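Local structure of putative membrane anchored protein (3LSO) at residues L311-V316 with A450-G455. The protein is of unknown function but is probably a membrane-anchored surface protein of Corynebacterium diphtheriae, built of beta-sheet domains joined end to end. Numbering follows the deposited sequence.
Sequences LKPAKV and AFEIAG
Strand 314-316 runs parallel to the end of strand 440-453, with Ala314 beside Phe451 and Lys315 beside Glu452. Three backbone hydrogen bonds join them. Ala314 N donates to a lone pair of Ala450 O at 3.1 Å. Glu452 N donates to Ala314 O at 2.9 Å, nearly along its C=O axis. Val316 N reaches Glu452 O at 3.2 Å. Both backbone polar groups of Ala314 are thus used.

The side chains part onto two faces. On one, Val316 crosses Phe451 obliquely. Val316 CG2, anti to the carbonyl carbon, lies 3.8 Å from Phe451 CB, while Val316 CB and CG1 approach Phe451 CD1. Phe451 CG takes the crowded position between backbone N and carbonyl carbon (chi1 67°). Ile453 CD1 turns back to 3.5 Å from Val316 O. On the other face, Glu452 is extended, CG anti to the backbone N (chi1 -157°). It lies alongside Pro313. Glu452 OE1 lies 3.9 Å from Pro313 CG, and Pro313 CB is 3.6 Å from Ala450 O. Glu452 OE1 is hydrogen-bonded to Ser259 OG, on strand 258-267 of another sheet.

The pairing adds strand 314-316 to the sheet that contains 425-435 and 440-453, which run antiparallel. The Tyr427 ring meets Phe451 with planes about 20° apart. Ile303 of strand 298-303, in a separate antiparallel sheet, touches Ala314 and Phe451 on the face that carries Val316.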
# COMPACT_ATOMS: atom_id res chain seq x y z
N LEU B 311 -9.49 4.60 -13.93
CA LEU B 311 -9.30 4.60 -12.48
C LEU B 311 -9.81 5.93 -11.94
O LEU B 311 -10.37 5.99 -10.85
CB LEU B 311 -7.82 4.35 -12.10
N LYS B 312 -9.63 6.97 -12.74
CA LYS B 312 -10.10 8.32 -12.42
C LYS B 312 -10.80 9.00 -13.62
O LYS B 312 -10.18 9.81 -14.33
CB LYS B 312 -8.93 9.16 -11.99
CG LYS B 312 -9.34 10.42 -11.34
CD LYS B 312 -8.22 11.41 -11.36
CE LYS B 312 -8.69 12.69 -10.71
NZ LYS B 312 -7.94 13.76 -11.38
N PRO B 313 -12.08 8.68 -13.86
CA PRO B 313 -12.67 9.30 -15.05
C PRO B 313 -13.05 10.74 -14.82
O PRO B 313 -13.13 11.20 -13.68
CB PRO B 313 -13.94 8.48 -15.27
CG PRO B 313 -13.83 7.29 -14.36
CD PRO B 313 -12.96 7.69 -13.24
N ALA B 314 -13.28 11.45 -15.92
CA ALA B 314 -13.84 12.79 -15.85
C ALA B 314 -15.16 12.72 -15.11
O ALA B 314 -15.98 11.85 -15.37
CB ALA B 314 -14.03 13.35 -17.24
N LYS B 315 -15.37 13.60 -14.15
CA LYS B 315 -16.66 13.62 -13.47
C LYS B 315 -17.60 14.47 -14.32
O LYS B 315 -17.36 15.63 -14.57
CB LYS B 315 -16.55 14.09 -12.00
CG LYS B 315 -16.00 13.00 -11.04
CD LYS B 315 -16.25 13.31 -9.55
CE LYS B 315 -15.51 12.32 -8.64
NZ LYS B 315 -14.05 12.65 -8.46
N VAL B 316 -18.67 13.84 -14.78
CA VAL B 316 -19.56 14.46 -15.72
C VAL B 316 -20.99 14.23 -15.24
O VAL B 316 -21.30 13.25 -14.57
CB VAL B 316 -19.33 13.89 -17.13
CG1 VAL B 316 -20.44 14.24 -18.06
CG2 VAL B 316 -18.00 14.38 -17.67
N ALA B 450 -12.55 8.51 -20.89
CA ALA B 450 -13.55 7.93 -19.98
C ALA B 450 -14.22 8.98 -19.08
O ALA B 450 -13.53 9.86 -18.57
CB ALA B 450 -12.92 6.86 -19.12
N PHE B 451 -15.52 8.85 -18.86
CA PHE B 451 -16.20 9.69 -17.89
C PHE B 451 -17.14 8.87 -17.04
O PHE B 451 -17.59 7.82 -17.47
CB PHE B 451 -16.92 10.85 -18.58
CG PHE B 451 -18.09 10.44 -19.46
CD1 PHE B 451 -19.37 10.29 -18.93
CD2 PHE B 451 -17.92 10.24 -20.81
CE1 PHE B 451 -20.42 9.94 -19.70
CE2 PHE B 451 -18.98 9.89 -21.60
CZ PHE B 451 -20.23 9.74 -21.05
N GLU B 452 -17.42 9.34 -15.83
CA GLU B 452 -18.36 8.65 -14.97
C GLU B 452 -19.56 9.53 -14.70
O GLU B 452 -19.41 10.70 -14.40
CB GLU B 452 -17.72 8.22 -13.65
CG GLU B 452 -18.45 7.05 -12.96
CD GLU B 452 -17.75 6.47 -11.73
OE1 GLU B 452 -16.52 6.62 -11.59
OE2 GLU B 452 -18.46 5.85 -10.90
N ILE B 453 -20.75 8.96 -14.85
CA ILE B 453 -21.96 9.55 -14.34
C ILE B 453 -22.13 9.00 -12.95
O ILE B 453 -22.32 7.80 -12.79
CB ILE B 453 -23.17 9.14 -15.18
CG1 ILE B 453 -23.03 9.64 -16.62
CG2 ILE B 453 -24.46 9.61 -14.52
CD1 ILE B 453 -22.89 11.12 -16.77
N ALA B 454 -22.08 9.86 -11.95
CA ALA B 454 -22.06 9.39 -10.55
C ALA B 454 -23.25 8.50 -10.20
O ALA B 454 -24.28 8.51 -10.87
CB ALA B 454 -21.91 10.54 -9.56
N GLY B 455 -23.07 7.71 -9.14
CA GLY B 455 -24.09 6.79 -8.69
C GLY B 455 -24.56 7.20 -7.32
O GLY B 455 -24.23 8.29 -6.84